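PDB 4XED: peptidase M14, carboxypeptidase A from Thermoplasmatales archaeon SCGC AB-540-F20, which is probably a zinc carboxypeptidase of the M14 family, represented here by its calcium-binding PKD domain, a beta sandwich that may mediate binding to other molecules. Local coordinates for residues I9-T13 with S89-L93; T27-D32 with S58-V62; G35-Y40 with W52-S58; I42-F48 with F64-W68. All coordinates share one frame; numbering follows the deposited sequence.

Contact 1 (I9-T13 with S89-L93); sequences IPNVT and SWGTL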
loop_
_atom_site.group_PDB
_atom_site.type_symbol
_atom_site.label_atom_id
_atom_site.label_comp_id
_atom_site.label_asym_id
_atom_site.label_seq_id
_atom_site.Cartn_x
_atom_site.Cartn_y
_atom_site.Cartn_z
ATOM N N ILE A 9 -2.962 7.683 -7.510
ATOM C CA ILE A 9 -2.230 6.470 -7.259
ATOM C C ILE A 9 -1.480 6.591 -5.931
ATOM O O ILE A 9 -0.748 7.576 -5.693
ATOM C CB ILE A 9 -1.214 6.258 -8.383
ATOM C CG1 ILE A 9 -1.924 6.113 -9.718
ATOM C CG2 ILE A 9 -0.413 5.039 -8.126
ATOM C CD1 ILE A 9 -1.010 6.068 -10.930
ATOM N N PRO A 10 -1.585 5.565 -5.065
ATOM C CA PRO A 10 -0.869 5.670 -3.797
ATOM C C PRO A 10 0.636 5.651 -3.909
ATOM O O PRO A 10 1.211 5.059 -4.827
ATOM C CB PRO A 10 -1.355 4.440 -3.019
ATOM C CG PRO A 10 -2.730 4.155 -3.595
ATOM C CD PRO A 10 -2.568 4.454 -5.036
ATOM N N ASN A 11 1.246 6.280 -2.918
ATOM C CA ASN A 11 2.676 6.220 -2.692
ATOM C C ASN A 11 2.965 5.252 -1.541
ATOM O O ASN A 11 2.247 5.228 -0.548
ATOM C CB ASN A 11 3.196 7.612 -2.338
ATOM C CG ASN A 11 3.137 8.565 -3.484
ATOM O OD1 ASN A 11 3.997 8.533 -4.372
ATOM N ND2 ASN A 11 2.061 9.344 -3.549
ATOM N N VAL A 12 4.071 4.507 -1.682
ATOM C CA VAL A 12 4.551 3.542 -0.699
ATOM C C VAL A 12 6.037 3.766 -0.428
ATOM O O VAL A 12 6.825 3.654 -1.365
ATOM C CB VAL A 12 4.396 2.076 -1.216
ATOM C CG1 VAL A 12 4.806 1.089 -0.133
ATOM C CG2 VAL A 12 3.005 1.806 -1.781
ATOM N N THR A 13 6.420 4.093 0.802
ATOM C CA THR A 13 7.842 4.203 1.118
ATOM C C THR A 13 8.198 3.318 2.300
ATOM O O THR A 13 7.392 3.117 3.208
ATOM C CB THR A 13 8.294 5.682 1.385
ATOM O OG1 THR A 13 7.596 6.215 2.511
ATOM C CG2 THR A 13 8.040 6.552 0.172
ATOM N N SER A 89 -5.131 3.349 -9.935
ATOM C CA SER A 89 -4.051 2.460 -10.346
ATOM C C SER A 89 -3.145 2.110 -9.151
ATOM O O SER A 89 -3.347 2.622 -8.062
ATOM C CB SER A 89 -3.265 3.079 -11.500
ATOM O OG SER A 89 -4.015 2.960 -12.679
ATOM N N TRP A 90 -2.138 1.277 -9.367
ATOM C CA TRP A 90 -1.322 0.807 -8.276
ATOM C C TRP A 90 -0.029 1.596 -8.150
ATOM O O TRP A 90 0.657 1.857 -9.160
ATOM C CB TRP A 90 -0.876 -0.609 -8.563
ATOM C CG TRP A 90 -1.884 -1.686 -8.720
ATOM C CD1 TRP A 90 -2.416 -2.161 -9.878
ATOM C CD2 TRP A 90 -2.393 -2.508 -7.668
ATOM N NE1 TRP A 90 -3.237 -3.220 -9.607
ATOM C CE2 TRP A 90 -3.240 -3.464 -8.260
ATOM C CE3 TRP A 90 -2.219 -2.535 -6.288
ATOM C CZ2 TRP A 90 -3.900 -4.437 -7.526
ATOM C CZ3 TRP A 90 -2.868 -3.537 -5.553
ATOM C CH2 TRP A 90 -3.695 -4.463 -6.187
ATOM N N GLY A 91 0.352 1.917 -6.921
ATOM C CA GLY A 91 1.703 2.350 -6.614
ATOM C C GLY A 91 2.488 1.119 -6.210
ATOM O O GLY A 91 1.899 0.152 -5.708
ATOM N N THR A 92 3.793 1.101 -6.466
ATOM C CA THR A 92 4.601 -0.090 -6.217
ATOM C C THR A 92 5.976 0.236 -5.645
ATOM O O THR A 92 6.572 1.292 -5.954
ATOM C CB THR A 92 4.786 -0.959 -7.499
ATOM O OG1 THR A 92 5.804 -0.421 -8.345
ATOM C CG2 THR A 92 3.493 -1.102 -8.304
ATOM N N LEU A 93 6.466 -0.682 -4.811
ATOM C CA LEU A 93 7.811 -0.625 -4.242
ATOM C C LEU A 93 8.359 -2.030 -4.184
ATOM O O LEU A 93 7.737 -2.922 -3.610
ATOM C CB LEU A 93 7.746 -0.063 -2.826
ATOM C CG LEU A 93 9.079 0.204 -2.135
ATOM C CD1 LEU A 93 9.883 1.325 -2.800
ATOM C CD2 LEU A 93 8.883 0.511 -0.656
#

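Contact 2 (T27-D32 with S58-V62); sequences TFVTTD and SGEEV. With CA (calcium ion), chain B.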
loop_
_atom_site.group_PDB
_atom_site.type_symbol
_atom_site.label_atom_id
_atom_site.label_comp_id
_atom_site.label_asym_id
_atom_site.label_seq_id
_atom_site.Cartn_x
_atom_site.Cartn_y
_atom_site.Cartn_z
ATOM N N THR A 27 4.985 3.125 4.732
ATOM C CA THR A 27 4.124 4.291 4.793
ATOM C C THR A 27 3.351 4.395 3.483
ATOM O O THR A 27 3.957 4.377 2.401
ATOM C CB THR A 27 4.959 5.554 5.011
ATOM O OG1 THR A 27 5.677 5.435 6.237
ATOM C CG2 THR A 27 4.071 6.778 5.030
ATOM N N PHE A 28 2.019 4.494 3.586
ATOM C CA PHE A 28 1.127 4.535 2.426
ATOM C C PHE A 28 0.357 5.838 2.472
ATOM O O PHE A 28 -0.177 6.213 3.538
ATOM C CB PHE A 28 0.123 3.376 2.456
ATOM C CG PHE A 28 0.763 2.010 2.402
ATOM C CD1 PHE A 28 1.241 1.395 3.547
ATOM C CD2 PHE A 28 0.875 1.312 1.214
ATOM C CE1 PHE A 28 1.840 0.150 3.515
ATOM C CE2 PHE A 28 1.480 0.066 1.177
ATOM C CZ PHE A 28 1.948 -0.504 2.346
ATOM N N VAL A 29 0.229 6.501 1.332
ATOM C CA VAL A 29 -0.663 7.658 1.296
ATOM C C VAL A 29 -1.101 8.006 -0.109
ATOM O O VAL A 29 -0.343 7.866 -1.072
ATOM C CB VAL A 29 -0.008 8.915 1.938
ATOM C CG1 VAL A 29 1.236 9.329 1.178
ATOM C CG2 VAL A 29 -0.997 10.094 2.065
ATOM N N THR A 30 -2.352 8.435 -0.224
ATOM C CA THR A 30 -2.811 9.067 -1.426
ATOM C C THR A 30 -3.839 10.128 -1.061
ATOM O O THR A 30 -4.207 10.266 0.107
ATOM C CB THR A 30 -3.376 8.045 -2.421
ATOM O OG1 THR A 30 -3.397 8.665 -3.705
ATOM C CG2 THR A 30 -4.785 7.579 -2.053
ATOM N N THR A 31 -4.268 10.869 -2.071
ATOM C CA THR A 31 -5.383 11.796 -1.952
ATOM C C THR A 31 -6.442 11.452 -2.988
ATOM O O THR A 31 -6.170 10.874 -4.030
ATOM C CB THR A 31 -4.937 13.267 -2.166
ATOM O OG1 THR A 31 -4.443 13.451 -3.490
ATOM C CG2 THR A 31 -3.835 13.659 -1.222
ATOM N N ASP A 32 -7.677 11.820 -2.668
ATOM C CA ASP A 32 -8.761 11.792 -3.626
ATOM C C ASP A 32 -9.037 13.219 -4.090
ATOM O O ASP A 32 -9.129 14.105 -3.251
ATOM C CB ASP A 32 -9.992 11.155 -2.969
ATOM C CG ASP A 32 -11.182 11.061 -3.917
ATOM O OD1 ASP A 32 -11.927 12.073 -4.045
ATOM O OD2 ASP A 32 -11.368 10.006 -4.579
ATOM N N SER A 58 -8.745 11.316 3.066
ATOM C CA SER A 58 -7.881 11.665 1.967
ATOM C C SER A 58 -6.628 12.353 2.519
ATOM O O SER A 58 -6.732 13.271 3.326
ATOM C CB SER A 58 -8.628 12.549 0.985
ATOM O OG SER A 58 -7.822 12.989 -0.084
ATOM N N GLY A 59 -5.455 11.885 2.099
ATOM C CA GLY A 59 -4.193 12.517 2.463
ATOM C C GLY A 59 -3.574 12.088 3.769
ATOM O O GLY A 59 -2.484 12.530 4.129
ATOM N N GLU A 60 -4.257 11.208 4.476
ATOM C CA GLU A 60 -3.753 10.672 5.721
ATOM C C GLU A 60 -2.720 9.590 5.495
ATOM O O GLU A 60 -2.982 8.621 4.793
ATOM C CB GLU A 60 -4.919 10.110 6.525
ATOM C CG GLU A 60 -4.539 9.526 7.877
ATOM C CD GLU A 60 -5.727 8.910 8.623
ATOM O OE1 GLU A 60 -6.895 9.047 8.143
ATOM O OE2 GLU A 60 -5.454 8.275 9.654
ATOM N N GLU A 61 -1.533 9.751 6.062
ATOM C CA GLU A 61 -0.494 8.712 5.957
ATOM C C GLU A 61 -0.833 7.574 6.905
ATOM O O GLU A 61 -1.170 7.815 8.073
ATOM C CB GLU A 61 0.895 9.256 6.266
ATOM C CG GLU A 61 1.419 10.249 5.240
ATOM C CD GLU A 61 2.835 10.712 5.582
ATOM O OE1 GLU A 61 3.011 11.451 6.595
ATOM O OE2 GLU A 61 3.786 10.327 4.868
ATOM N N VAL A 62 -0.787 6.359 6.379
ATOM C CA VAL A 62 -1.077 5.182 7.178
ATOM C C VAL A 62 0.129 4.265 7.091
ATOM O O VAL A 62 0.660 4.020 6.002
ATOM C CB VAL A 62 -2.399 4.510 6.745
ATOM C CG1 VAL A 62 -3.538 5.434 6.950
ATOM C CG2 VAL A 62 -2.390 4.129 5.344
HETATM CA CA CA B . -13.487 10.627 -5.592
#

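Contact 3 (G35-Y40 with W52-S58); sequences GDNITY and WIGPYAS. With CA (calcium ion), chain B.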
loop_
_atom_site.group_PDB
_atom_site.type_symbol
_atom_site.label_atom_id
_atom_site.label_comp_id
_atom_site.label_asym_id
_atom_site.label_seq_id
_atom_site.Cartn_x
_atom_site.Cartn_y
_atom_site.Cartn_z
ATOM N N GLY A 35 -11.712 14.986 -2.294
ATOM C CA GLY A 35 -11.562 14.961 -0.848
ATOM C C GLY A 35 -12.240 13.792 -0.156
ATOM O O GLY A 35 -12.375 13.791 1.070
ATOM N N ASP A 36 -12.646 12.786 -0.932
ATOM C CA ASP A 36 -13.376 11.643 -0.404
ATOM C C ASP A 36 -12.490 10.801 0.506
ATOM O O ASP A 36 -11.287 10.694 0.298
ATOM C CB ASP A 36 -13.823 10.739 -1.545
ATOM C CG ASP A 36 -14.767 11.422 -2.519
ATOM O OD1 ASP A 36 -15.530 12.332 -2.112
ATOM O OD2 ASP A 36 -14.786 11.016 -3.694
ATOM N N ASN A 37 -13.107 10.185 1.514
ATOM C CA ASN A 37 -12.463 9.120 2.252
ATOM C C ASN A 37 -12.156 7.969 1.320
ATOM O O ASN A 37 -12.853 7.766 0.307
ATOM C CB ASN A 37 -13.366 8.616 3.364
ATOM C CG ASN A 37 -13.524 9.590 4.501
ATOM O OD1 ASN A 37 -12.782 10.559 4.653
ATOM N ND2 ASN A 37 -14.518 9.327 5.323
ATOM N N ILE A 38 -11.089 7.235 1.622
ATOM C CA ILE A 38 -10.687 6.099 0.781
ATOM C C ILE A 38 -10.275 4.871 1.594
ATOM O O ILE A 38 -9.901 4.975 2.768
ATOM C CB ILE A 38 -9.532 6.434 -0.251
ATOM C CG1 ILE A 38 -8.134 6.535 0.399
ATOM C CG2 ILE A 38 -9.867 7.691 -1.041
ATOM C CD1 ILE A 38 -7.902 7.737 1.260
ATOM N N THR A 39 -10.328 3.710 0.946
ATOM C CA THR A 39 -9.811 2.467 1.489
ATOM C C THR A 39 -8.646 2.024 0.601
ATOM O O THR A 39 -8.589 2.384 -0.573
ATOM C CB THR A 39 -10.862 1.341 1.581
ATOM O OG1 THR A 39 -11.494 1.145 0.310
ATOM C CG2 THR A 39 -11.905 1.676 2.647
ATOM N N TYR A 40 -7.720 1.261 1.169
ATOM C CA TYR A 40 -6.547 0.783 0.463
ATOM C C TYR A 40 -6.573 -0.735 0.290
ATOM O O TYR A 40 -7.003 -1.457 1.180
ATOM C CB TYR A 40 -5.269 1.147 1.229
ATOM C CG TYR A 40 -4.974 2.626 1.324
ATOM C CD1 TYR A 40 -4.248 3.282 0.328
ATOM C CD2 TYR A 40 -5.417 3.369 2.406
ATOM C CE1 TYR A 40 -3.962 4.640 0.414
ATOM C CE2 TYR A 40 -5.150 4.737 2.500
ATOM C CZ TYR A 40 -4.410 5.361 1.502
ATOM O OH TYR A 40 -4.111 6.708 1.509
ATOM N N TRP A 52 -8.902 -3.687 1.193
ATOM C CA TRP A 52 -9.771 -2.530 1.363
ATOM C C TRP A 52 -9.878 -2.114 2.836
ATOM O O TRP A 52 -10.956 -2.039 3.436
ATOM C CB TRP A 52 -11.125 -2.753 0.710
ATOM C CG TRP A 52 -11.019 -3.064 -0.756
ATOM C CD1 TRP A 52 -11.468 -4.191 -1.375
ATOM C CD2 TRP A 52 -10.393 -2.267 -1.781
ATOM N NE1 TRP A 52 -11.190 -4.141 -2.702
ATOM C CE2 TRP A 52 -10.523 -2.982 -2.984
ATOM C CE3 TRP A 52 -9.762 -1.019 -1.799
ATOM C CZ2 TRP A 52 -10.056 -2.490 -4.202
ATOM C CZ3 TRP A 52 -9.267 -0.546 -3.027
ATOM C CH2 TRP A 52 -9.431 -1.281 -4.205
ATOM N N ILE A 53 -8.722 -1.868 3.424
ATOM C CA ILE A 53 -8.653 -1.400 4.800
ATOM C C ILE A 53 -8.958 0.103 4.872
ATOM O O ILE A 53 -8.656 0.854 3.932
ATOM C CB ILE A 53 -7.288 -1.728 5.428
ATOM C CG1 ILE A 53 -6.149 -1.228 4.524
ATOM C CG2 ILE A 53 -7.185 -3.239 5.708
ATOM C CD1 ILE A 53 -4.847 -1.241 5.169
ATOM N N GLY A 54 -9.585 0.519 5.975
ATOM C CA GLY A 54 -10.090 1.873 6.101
ATOM C C GLY A 54 -11.571 1.853 6.435
ATOM O O GLY A 54 -12.074 0.867 6.940
ATOM N N PRO A 55 -12.290 2.935 6.158
ATOM C CA PRO A 55 -11.813 4.135 5.444
ATOM C C PRO A 55 -10.862 5.001 6.251
ATOM O O PRO A 55 -10.890 5.006 7.493
ATOM C CB PRO A 55 -13.111 4.905 5.158
ATOM C CG PRO A 55 -14.062 4.458 6.221
ATOM C CD PRO A 55 -13.728 3.011 6.453
ATOM N N TYR A 56 -10.048 5.741 5.504
ATOM C CA TYR A 56 -9.142 6.759 6.008
ATOM C C TYR A 56 -9.444 8.084 5.319
ATOM O O TYR A 56 -10.035 8.111 4.227
ATOM C CB TYR A 56 -7.698 6.381 5.742
ATOM C CG TYR A 56 -7.268 5.120 6.451
ATOM C CD1 TYR A 56 -6.994 5.110 7.813
ATOM C CD2 TYR A 56 -7.149 3.926 5.750
ATOM C CE1 TYR A 56 -6.585 3.930 8.446
ATOM C CE2 TYR A 56 -6.755 2.752 6.377
ATOM C CZ TYR A 56 -6.471 2.756 7.713
ATOM O OH TYR A 56 -6.088 1.578 8.320
ATOM N N ALA A 57 -9.038 9.200 5.928
ATOM C CA ALA A 57 -9.174 10.509 5.303
ATOM C C ALA A 57 -8.284 10.570 4.067
ATOM O O ALA A 57 -7.146 10.037 4.073
ATOM C CB ALA A 57 -8.770 11.602 6.280
ATOM N N SER A 58 -8.745 11.316 3.066
ATOM C CA SER A 58 -7.881 11.665 1.967
ATOM C C SER A 58 -6.628 12.353 2.519
ATOM O O SER A 58 -6.732 13.271 3.326
ATOM C CB SER A 58 -8.628 12.549 0.985
ATOM O OG SER A 58 -7.822 12.989 -0.084
HETATM CA CA CA B . -13.487 10.627 -5.592
HETATM O O HOH W 1 -11.364 12.512 3.289
HETATM O O HOH W 2 -5.295 7.942 3.558
#

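Contact 4 (I42-F48 with F64-W68); sequences IEWGDGF and FSHTW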
loop_
_atom_site.group_PDB
_atom_site.type_symbol
_atom_site.label_atom_id
_atom_site.label_comp_id
_atom_site.label_asym_id
_atom_site.label_seq_id
_atom_site.Cartn_x
_atom_site.Cartn_y
_atom_site.Cartn_z
ATOM N N ILE A 42 -3.712 -3.465 -0.403
ATOM C CA ILE A 42 -2.264 -3.645 -0.385
ATOM C C ILE A 42 -1.941 -5.115 -0.673
ATOM O O ILE A 42 -2.507 -6.021 -0.048
ATOM C CB ILE A 42 -1.694 -3.240 0.976
ATOM C CG1 ILE A 42 -1.989 -1.753 1.250
ATOM C CG2 ILE A 42 -0.207 -3.580 1.091
ATOM C CD1 ILE A 42 -1.741 -1.357 2.678
ATOM N N GLU A 43 -0.987 -5.330 -1.579
ATOM C CA GLU A 43 -0.345 -6.628 -1.813
ATOM C C GLU A 43 1.064 -6.557 -1.254
ATOM O O GLU A 43 1.818 -5.642 -1.585
ATOM C CB GLU A 43 -0.244 -6.927 -3.303
ATOM C CG GLU A 43 -1.549 -7.112 -3.999
ATOM C CD GLU A 43 -1.389 -7.290 -5.494
ATOM O OE1 GLU A 43 -0.293 -7.007 -6.043
ATOM O OE2 GLU A 43 -2.365 -7.730 -6.130
ATOM N N TRP A 44 1.436 -7.484 -0.385
ATOM C CA TRP A 44 2.795 -7.511 0.137
ATOM C C TRP A 44 3.780 -8.259 -0.788
ATOM O O TRP A 44 4.984 -8.322 -0.517
ATOM C CB TRP A 44 2.826 -8.137 1.535
ATOM C CG TRP A 44 2.107 -7.308 2.567
ATOM C CD1 TRP A 44 0.950 -7.609 3.201
ATOM C CD2 TRP A 44 2.517 -6.034 3.076
ATOM N NE1 TRP A 44 0.596 -6.609 4.073
ATOM C CE2 TRP A 44 1.545 -5.625 4.015
ATOM C CE3 TRP A 44 3.617 -5.184 2.831
ATOM C CZ2 TRP A 44 1.664 -4.428 4.739
ATOM C CZ3 TRP A 44 3.721 -3.995 3.525
ATOM C CH2 TRP A 44 2.746 -3.627 4.461
ATOM N N GLY A 45 3.268 -8.839 -1.870
ATOM C CA GLY A 45 4.082 -9.492 -2.879
ATOM C C GLY A 45 4.350 -10.964 -2.628
ATOM O O GLY A 45 4.979 -11.625 -3.465
ATOM N N ASP A 46 3.878 -11.469 -1.488
ATOM C CA ASP A 46 4.128 -12.825 -1.030
ATOM C C ASP A 46 2.841 -13.619 -0.900
ATOM O O ASP A 46 2.852 -14.701 -0.342
ATOM C CB ASP A 46 4.863 -12.795 0.317
ATOM C CG ASP A 46 4.140 -12.004 1.375
ATOM O OD1 ASP A 46 3.020 -11.501 1.124
ATOM O OD2 ASP A 46 4.696 -11.919 2.504
ATOM N N GLY A 47 1.741 -13.079 -1.424
ATOM C CA GLY A 47 0.416 -13.688 -1.313
ATOM C C GLY A 47 -0.472 -13.064 -0.245
ATOM O O GLY A 47 -1.678 -13.230 -0.294
ATOM N N PHE A 48 0.114 -12.355 0.719
ATOM C CA PHE A 48 -0.656 -11.689 1.771
ATOM C C PHE A 48 -1.116 -10.320 1.282
ATOM O O PHE A 48 -0.454 -9.650 0.467
ATOM C CB PHE A 48 0.189 -11.582 3.062
ATOM C CG PHE A 48 0.515 -12.905 3.666
ATOM C CD1 PHE A 48 -0.495 -13.674 4.235
ATOM C CD2 PHE A 48 1.813 -13.412 3.645
ATOM C CE1 PHE A 48 -0.211 -14.915 4.790
ATOM C CE2 PHE A 48 2.098 -14.664 4.184
ATOM C CZ PHE A 48 1.084 -15.400 4.765
ATOM N N PHE A 64 1.840 0.593 7.929
ATOM C CA PHE A 64 1.653 -0.823 8.223
ATOM C C PHE A 64 2.960 -1.559 8.126
ATOM O O PHE A 64 3.763 -1.270 7.244
ATOM C CB PHE A 64 0.670 -1.442 7.249
ATOM C CG PHE A 64 -0.672 -0.811 7.278
ATOM C CD1 PHE A 64 -1.445 -0.807 8.434
ATOM C CD2 PHE A 64 -1.157 -0.213 6.144
ATOM C CE1 PHE A 64 -2.693 -0.206 8.442
ATOM C CE2 PHE A 64 -2.386 0.377 6.138
ATOM C CZ PHE A 64 -3.161 0.393 7.292
ATOM N N SER A 65 3.163 -2.511 9.034
ATOM C CA SER A 65 4.372 -3.299 9.039
ATOM C C SER A 65 4.152 -4.676 8.416
ATOM O O SER A 65 3.026 -5.159 8.335
ATOM C CB SER A 65 4.915 -3.424 10.456
ATOM O OG SER A 65 3.998 -4.049 11.333
ATOM N N HIS A 66 5.232 -5.296 7.975
ATOM C CA HIS A 66 5.174 -6.625 7.392
ATOM C C HIS A 66 6.514 -7.291 7.633
ATOM O O HIS A 66 7.530 -6.614 7.812
ATOM C CB HIS A 66 4.818 -6.577 5.903
ATOM C CG HIS A 66 4.429 -7.908 5.332
ATOM N ND1 HIS A 66 3.260 -8.551 5.688
ATOM C CD2 HIS A 66 5.049 -8.721 4.439
ATOM C CE1 HIS A 66 3.185 -9.706 5.043
ATOM N NE2 HIS A 66 4.244 -9.819 4.258
ATOM N N THR A 67 6.473 -8.618 7.635
ATOM C CA THR A 67 7.661 -9.461 7.751
ATOM C C THR A 67 7.600 -10.495 6.626
ATOM O O THR A 67 6.534 -11.078 6.392
ATOM C CB THR A 67 7.693 -10.194 9.129
ATOM O OG1 THR A 67 7.547 -9.233 10.177
ATOM C CG2 THR A 67 8.962 -10.911 9.326
ATOM N N TRP A 68 8.699 -10.690 5.912
ATOM C CA TRP A 68 8.793 -11.737 4.894
ATOM C C TRP A 68 9.652 -12.878 5.448
ATOM O O TRP A 68 10.736 -12.649 5.992
ATOM C CB TRP A 68 9.421 -11.193 3.614
ATOM C CG TRP A 68 8.570 -10.183 2.875
ATOM C CD1 TRP A 68 7.708 -10.457 1.849
ATOM C CD2 TRP A 68 8.501 -8.767 3.080
ATOM N NE1 TRP A 68 7.112 -9.308 1.392
ATOM C CE2 TRP A 68 7.579 -8.255 2.132
ATOM C CE3 TRP A 68 9.107 -7.877 3.968
ATOM C CZ2 TRP A 68 7.243 -6.895 2.062
ATOM C CZ3 TRP A 68 8.784 -6.540 3.878
ATOM C CH2 TRP A 68 7.871 -6.068 2.925
#

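Contact 1 (I9-T13 with S89-L93)
Ile9 and Pro10 lie against Ser89 to Gly91, and Val12 lies against Leu93, where two edge strands of the PKD beta sandwich run side by side. Strand 11-13 belongs to the three-stranded sheet and strand 91-97 to the four-stranded one. The segments 11-13 and 91-93 are nearly parallel, at 16°, with axes 6.0 Å apart. Side chains and a CA-H...O contact fill the seam between them. Ile9 uses both branches. Its CG2 stands opposite the backbone N and rests on the peptide between Trp90 and Gly91, 3.4 Å from Gly91 N. The other branch, CG1 and CD1, lies along Ser89, with Ile9 CG1 3.8 Å from Ser89 CB. Pro10 turns its CD to Ser89 O at 3.6 Å. Further along, Val12 and Leu93 cross obliquely. Val12 CG1 meets Leu93 CB at 4.2 Å. Leu93 carries its CG anti to the backbone N, chi1 -174°, which lays CD2 along the Val12 peptide, 3.8 Å from Val12 O. Inside the sandwich Val12 also packs on Phe28 and Ala78, and Pro10 on Ala80. Gly91 fits here because a CB would run into Pro10 O. Its bare CA instead directs a hydrogen at that oxygen, with Gly91 CA 3.3 Å from Pro10 O and 157° at the hydrogen.

Contact 2 (T27-D32 with S58-V62)
The Ser58 hydroxyl is swung opposite the backbone N, chi1 177°, and this turns OG to the backbone of Asp32. Val29 has CG1 wedged between its backbone N and carbonyl carbon, chi1 62°, which sends CG2 against the carbonyl oxygens of Gly59 and Glu60. The Ser58 bond is nearly straight: Asp32 N donates to Ser58 OG over 2.8 Å, at 165°. Asp32 then points its carboxylate away from Ser58 and grips the calcium ion with both oxygens, OD1 at 2.6 Å and OD2 at 2.4 Å. Asn4, Asp5, Asn34, Asp36 and Asp82 complete the site. Ser58 thus fixes the backbone of a calcium ligand from the second shell. The segments run antiparallel end to end, but only Phe28 and Val62 pair as sheet, where strands 24-29 and 62-66 of the PKD beta sandwich meet; 58-61 is a loop leading in. Their hydrogen-bonded pair includes Val62 N to Phe28 O at 2.9 Å. Gly59 N reaches Thr30 O in a more bent bond. Gly59 has a positive phi, at which a CB would jam against the carbonyl before it. Val62 CG2 packs on Phe28 CB at 3.9 Å, and Val62 O sits at the edge of the Phe28 ring. Glu61 lies across Val29, with Glu61 CG 3.8 Å from Val29 CB, and its extended chain ends with OE2 3.6 Å from Thr27 CG2.

Contact 3 (G35-Y40 with W52-S58)
The Tyr40 ring takes Tyr56 CD2 at its edge, in plane, 3.8 Å from Tyr40 CD2. The Trp52 ring has Thr39 O at its edge; a cation-pi contact joins that ring to Lys81. These rings belong to the beta hairpin of strands 38-43 and 49-56, at one edge of the PKD sandwich. Ile38 pairs with Tyr56 and Tyr40 with Ile53, in hydrogen-bonded antiparallel pairs. The register slips by one between them, a beta bulge with Gly54 and Pro55 opposite Thr39. In a second bulge, of G1 type, Trp52 and Ile53 both face Tyr40, and Trp52 has the positive phi (60°) of its first position. With Thr39 chi1 at 53°, its OG1 turns to Trp52 CE3 at 3.5 Å while CG2 lies on Pro55 CA at 3.7 Å. A glycine here would probably open a gap between the indole and Pro55 and leave Trp52 CE3 without its neighbour on this side. Asp36 binds the calcium ion through OD2 at 2.3 Å. One water links Gly35 O, Asn37 OD1 and Ser58 N. Tyr40 OH accepts from Thr30 N. A second water, in the Tyr40 ring plane, accepts from Tyr40 OH at 2.7 Å and donates to Ala57 O at 2.8 Å.

Contact 4 (I42-F48 with F64-W68)
Ile42 CD1 touches Phe64 CD2 at 3.7 Å in the apolar core between the two sheets of the PKD beta sandwich. Next outward, Ile42 CG2 lies over the centre of one face of the Trp44 indole, and His66 covers the other. Trp44 and His66 form an offset stack, the indole five-membered ring and the imidazole 3.7 Å apart between centroids and 2° from parallel. The side chains run in opposite directions and each CB lies over the other's ring, His66 CB 3.5 Å from the centroid of the Trp44 six-membered ring. His66 CG stands anti to the backbone N, chi1 -166°, carrying the imidazole over the indole. Trp44 NE1 hydrogen-bonds Glu50 OE2. A leucine in place of Trp44 would probably strip the imidazole of flat support and leave Glu50 without this N-H. Trp68 NE1 donates a hydrogen bond to Trp44 O at 3.0 Å, the oxygen lying in its ring plane. The CD2 edge of His66 points onto one face of that ring. At the polar edge, Asp46 OD1 accepts from Phe48 N at 3.1 Å in an Asx turn. Asp46 OD2 accepts from His66 NE2 on the syn side, somewhat out of the carboxylate plane, at 2.8 Å and 178°.

How the contacts relate
All four contacts lie in one PKD beta sandwich. Along the chain, contacts 2, 3 and 4 fall inside the loop closed by contact 1; contact 3 is nested within contact 2, and contact 4 alternates with both. Contact 1 joins the edges of the two sheets, and its strand 11-13 pairs with strand 24-29 of contact 2. Contacts 2 and 3 have centres about 8 Å apart. They share Ser58, both reach the calcium ion and are tied by Thr30 N and Tyr40 OH. They gather at the calcium end. Contact 4 shares strand 38-43 with contact 3 but closes the sandwich about 19 Å away, centre to centre, beyond the chain's centre. Phe28, Ile42, Ile53 and Phe64 link these regions through the core.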